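Local coordinates for protein KLLA0F20702p (Kluyveromyces lactis, PDB 5Y5A) that probably takes part in recruiting telomerase to telomeres as the yeast Est1 subunit, through its association with the telomere protein Cdc13, at residues I312-S323 against R338-L346. Numbering follows the deposited sequence.
Sequences IMEFYILPLIGS and RLKHFQTLL
Y316 and F342 form a T-shaped aromatic pair: the ring planes stand at 73° with centroids 4.8 Å apart, and F342 CD1 lies over the centre of the Y316 face. I312 CG2 covers the opposite face near the rim, so the phenol ring is clamped between a residue one turn earlier and the facing helix. At its edge, Y316 CE2 meets L345 CD2 at 3.6 Å. F342 in turn offers a face to P319, whose CG sits over it, close to the ring normal and 3.9 Å from the F342 ring centroid, a CH-pi contact. Within the Est1 DNA/RNA-binding region, of the TPR clan, this contact packs the start of the long helix 339-379 against helices 306-315 and 318-325; the short segments 318-323 and 339-346 run at 131° with axes 9.3 Å apart. A type I turn from F315 to L318 links helices 306-315 and 318-325, and the CB of Y316 points toward the facing helix. L320 is a knob in the hole formed by L339, F342, Q343 and L346; its CD1 approaches Q343 CA at 3.7 Å, while its CD2 faces L339 O. L346, with CG anti to the backbone N (chi1 175°), spreads its methyls, CD1 to M313 CA and CD2 to I317 CB, both at 3.9 Å. The phenol oxygen is held by a water that donates to Y316 OH at 2.8 Å and accepts from R338 NH1, and E301, also salt-bridged to R338 NH2, hydrogen-bonds to the same hydroxyl; R338 NH1 also bonds to H335. An alanine in place of Y316 would remove the phenol, which would probably leave the F342 edge without its aromatic face and E301 and the bridging water without their hydroxyl partner.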
loop_
_atom_site.group_PDB
_atom_site.type_symbol
_atom_site.label_atom_id
_atom_site.label_comp_id
_atom_site.label_asym_id
_atom_site.label_seq_id
_atom_site.Cartn_x
_atom_site.Cartn_y
_atom_site.Cartn_z
ATOM N N ILE A 312 -7.844 10.899 14.879
ATOM C CA ILE A 312 -7.639 9.957 15.976
ATOM C C ILE A 312 -7.528 8.515 15.467
ATOM O O ILE A 312 -6.682 7.743 15.927
ATOM C CB ILE A 312 -8.768 10.055 17.013
ATOM C CG1 ILE A 312 -8.681 11.402 17.732
ATOM C CG2 ILE A 312 -8.687 8.908 18.013
ATOM C CD1 ILE A 312 -9.707 11.594 18.799
ATOM N N MET A 313 -8.362 8.152 14.503
ATOM C CA MET A 313 -8.314 6.791 13.975
ATOM C C MET A 313 -7.065 6.572 13.131
ATOM O O MET A 313 -6.522 5.475 13.115
ATOM C CB MET A 313 -9.571 6.479 13.173
ATOM C CG MET A 313 -10.830 6.552 14.020
ATOM S SD MET A 313 -12.288 6.014 13.134
ATOM C CE MET A 313 -13.516 7.115 13.835
ATOM N N GLU A 314 -6.591 7.616 12.458
ATOM C CA GLU A 314 -5.352 7.504 11.697
ATOM C C GLU A 314 -4.128 7.412 12.619
ATOM O O GLU A 314 -3.186 6.693 12.337
ATOM C CB GLU A 314 -5.185 8.692 10.747
ATOM C CG GLU A 314 -3.947 8.565 9.885
ATOM C CD GLU A 314 -3.604 9.838 9.141
ATOM O OE1 GLU A 314 -4.473 10.715 9.044
ATOM O OE2 GLU A 314 -2.461 9.952 8.650
ATOM N N PHE A 315 -4.148 8.138 13.728
ATOM C CA PHE A 315 -2.954 8.258 14.548
ATOM C C PHE A 315 -2.876 7.338 15.757
ATOM O O PHE A 315 -1.797 6.867 16.089
ATOM C CB PHE A 315 -2.807 9.701 15.025
ATOM C CG PHE A 315 -2.232 10.613 13.994
ATOM C CD1 PHE A 315 -3.030 11.148 12.995
ATOM C CD2 PHE A 315 -0.886 10.926 14.008
ATOM C CE1 PHE A 315 -2.496 11.986 12.040
ATOM C CE2 PHE A 315 -0.348 11.767 13.055
ATOM C CZ PHE A 315 -1.155 12.300 12.070
ATOM N N TYR A 316 -3.993 7.093 16.431
ATOM C CA TYR A 316 -3.914 6.457 17.740
ATOM C C TYR A 316 -3.615 4.974 17.652
ATOM O O TYR A 316 -3.310 4.349 18.661
ATOM C CB TYR A 316 -5.196 6.695 18.548
ATOM C CG TYR A 316 -5.210 8.053 19.227
ATOM C CD1 TYR A 316 -4.412 9.080 18.754
ATOM C CD2 TYR A 316 -5.997 8.303 20.350
ATOM C CE1 TYR A 316 -4.403 10.316 19.348
ATOM C CE2 TYR A 316 -5.990 9.560 20.966
ATOM C CZ TYR A 316 -5.187 10.558 20.452
ATOM O OH TYR A 316 -5.150 11.818 21.025
ATOM N N ILE A 317 -3.673 4.403 16.455
ATOM C CA ILE A 317 -3.284 3.013 16.312
ATOM C C ILE A 317 -1.756 2.911 16.235
ATOM O O ILE A 317 -1.188 1.849 16.457
ATOM C CB ILE A 317 -3.927 2.350 15.059
ATOM C CG1 ILE A 317 -3.859 0.821 15.163
ATOM C CG2 ILE A 317 -3.282 2.869 13.776
ATOM C CD1 ILE A 317 -4.389 0.079 13.933
ATOM N N LEU A 318 -1.106 4.001 15.904
ATOM C CA LEU A 318 0.322 4.018 15.745
ATOM C C LEU A 318 1.103 3.691 16.985
ATOM O O LEU A 318 1.944 2.844 16.939
ATOM C CB LEU A 318 0.778 5.293 15.089
ATOM C CG LEU A 318 0.200 5.508 13.709
ATOM C CD1 LEU A 318 0.641 6.816 13.128
ATOM C CD2 LEU A 318 0.571 4.393 12.777
ATOM N N PRO A 319 0.834 4.335 18.100
ATOM C CA PRO A 319 1.573 3.951 19.310
ATOM C C PRO A 319 1.314 2.519 19.774
ATOM O O PRO A 319 2.154 1.955 20.473
ATOM C CB PRO A 319 1.062 4.942 20.362
ATOM C CG PRO A 319 0.630 6.122 19.579
ATOM C CD PRO A 319 0.020 5.540 18.332
ATOM N N LEU A 320 0.173 1.945 19.403
ATOM C CA LEU A 320 -0.151 0.591 19.829
ATOM C C LEU A 320 0.705 -0.396 19.051
ATOM O O LEU A 320 1.286 -1.320 19.620
ATOM C CB LEU A 320 -1.639 0.299 19.626
ATOM C CG LEU A 320 -2.522 1.345 20.315
ATOM C CD1 LEU A 320 -3.992 1.130 19.977
ATOM C CD2 LEU A 320 -2.309 1.306 21.825
ATOM N N ILE A 321 0.778 -0.185 17.744
ATOM C CA ILE A 321 1.653 -0.971 16.895
ATOM C C ILE A 321 3.117 -0.738 17.281
ATOM O O ILE A 321 3.896 -1.683 17.423
ATOM C CB ILE A 321 1.420 -0.627 15.424
ATOM C CG1 ILE A 321 0.032 -1.118 15.008
ATOM C CG2 ILE A 321 2.499 -1.257 14.552
ATOM C CD1 ILE A 321 -0.388 -0.677 13.607
ATOM N N GLY A 322 3.475 0.530 17.476
ATOM C CA GLY A 322 4.830 0.898 17.859
ATOM C C GLY A 322 5.307 0.180 19.109
ATOM O O GLY A 322 6.424 -0.344 19.148
ATOM N N SER A 323 4.452 0.140 20.126
ATOM C CA SER A 323 4.826 -0.450 21.404
ATOM C C SER A 323 5.013 -1.969 21.329
ATOM O O SER A 323 5.752 -2.542 22.125
ATOM C CB SER A 323 3.789 -0.109 22.467
ATOM O OG SER A 323 2.587 -0.831 22.260
ATOM N N ARG A 338 0.559 6.923 28.171
ATOM C CA ARG A 338 -0.776 7.127 27.618
ATOM C C ARG A 338 -1.209 5.988 26.693
ATOM O O ARG A 338 -2.175 6.135 25.938
ATOM C CB ARG A 338 -0.843 8.462 26.857
ATOM C CG ARG A 338 -0.660 9.700 27.726
ATOM C CD ARG A 338 -0.718 11.000 26.902
ATOM N NE ARG A 338 -2.052 11.254 26.359
ATOM C CZ ARG A 338 -2.299 11.591 25.095
ATOM N NH1 ARG A 338 -1.304 11.721 24.224
ATOM N NH2 ARG A 338 -3.547 11.795 24.701
ATOM N N LEU A 339 -0.507 4.855 26.748
ATOM C CA LEU A 339 -0.779 3.747 25.822
ATOM C C LEU A 339 -2.191 3.176 25.964
ATOM O O LEU A 339 -2.862 2.936 24.962
ATOM C CB LEU A 339 0.248 2.626 25.999
ATOM C CG LEU A 339 1.639 2.953 25.432
ATOM C CD1 LEU A 339 2.526 1.719 25.454
ATOM C CD2 LEU A 339 1.549 3.514 24.015
ATOM N N LYS A 340 -2.642 2.963 27.199
ATOM C CA LYS A 340 -3.992 2.467 27.428
ATOM C C LYS A 340 -5.027 3.484 26.929
ATOM O O LYS A 340 -6.061 3.106 26.392
ATOM C CB LYS A 340 -4.217 2.155 28.909
ATOM C CG LYS A 340 -5.570 1.497 29.207
ATOM C CD LYS A 340 -5.850 1.430 30.710
ATOM C CE LYS A 340 -7.302 1.062 30.998
ATOM N NZ LYS A 340 -7.639 1.190 32.447
ATOM N N HIS A 341 -4.726 4.770 27.090
ATOM C CA HIS A 341 -5.595 5.838 26.599
ATOM C C HIS A 341 -5.754 5.817 25.076
ATOM O O HIS A 341 -6.867 5.967 24.565
ATOM C CB HIS A 341 -5.058 7.197 27.034
ATOM C CG HIS A 341 -5.806 8.360 26.457
ATOM N ND1 HIS A 341 -7.069 8.718 26.878
ATOM C CD2 HIS A 341 -5.466 9.248 25.493
ATOM C CE1 HIS A 341 -7.474 9.774 26.198
ATOM N NE2 HIS A 341 -6.520 10.117 25.352
ATOM N N PHE A 342 -4.647 5.644 24.355
ATOM C CA PHE A 342 -4.689 5.562 22.894
ATOM C C PHE A 342 -5.642 4.473 22.412
ATOM O O PHE A 342 -6.429 4.686 21.496
ATOM C CB PHE A 342 -3.291 5.306 22.322
ATOM C CG PHE A 342 -2.375 6.489 22.420
ATOM C CD1 PHE A 342 -2.822 7.759 22.079
ATOM C CD2 PHE A 342 -1.073 6.338 22.865
ATOM C CE1 PHE A 342 -1.984 8.858 22.168
ATOM C CE2 PHE A 342 -0.222 7.432 22.956
ATOM C CZ PHE A 342 -0.679 8.697 22.608
ATOM N N GLN A 343 -5.571 3.310 23.045
ATOM C CA GLN A 343 -6.350 2.162 22.623
ATOM C C GLN A 343 -7.827 2.345 22.926
ATOM O O GLN A 343 -8.694 2.032 22.098
ATOM C CB GLN A 343 -5.845 0.894 23.305
ATOM C CG GLN A 343 -6.752 -0.303 23.072
ATOM C CD GLN A 343 -6.449 -1.450 24.003
ATOM O OE1 GLN A 343 -7.008 -1.542 25.098
ATOM N NE2 GLN A 343 -5.567 -2.335 23.576
ATOM N N THR A 344 -8.116 2.845 24.121
ATOM C CA THR A 344 -9.506 2.987 24.526
ATOM C C THR A 344 -10.196 4.031 23.645
ATOM O O THR A 344 -11.344 3.854 23.246
ATOM C CB THR A 344 -9.624 3.357 26.022
ATOM O OG1 THR A 344 -8.854 4.527 26.296
ATOM C CG2 THR A 344 -9.096 2.231 26.893
ATOM N N LEU A 345 -9.484 5.097 23.304
ATOM C CA LEU A 345 -10.081 6.174 22.519
ATOM C C LEU A 345 -10.230 5.740 21.065
ATOM O O LEU A 345 -11.255 6.007 20.436
ATOM C CB LEU A 345 -9.244 7.452 22.620
ATOM C CG LEU A 345 -10.001 8.773 22.468
ATOM C CD1 LEU A 345 -11.199 8.798 23.396
ATOM C CD2 LEU A 345 -9.107 9.953 22.766
ATOM N N LEU A 346 -9.201 5.079 20.536
ATOM C CA LEU A 346 -9.277 4.450 19.219
ATOM C C LEU A 346 -10.488 3.518 19.108
ATOM O O LEU A 346 -11.248 3.592 18.150
ATOM C CB LEU A 346 -8.006 3.639 18.923
ATOM C CG LEU A 346 -8.053 2.847 17.616
ATOM C CD1 LEU A 346 -8.049 3.827 16.459
ATOM C CD2 LEU A 346 -6.910 1.836 17.480
HETATM O O HOH W 1 -2.454 12.450 21.648
#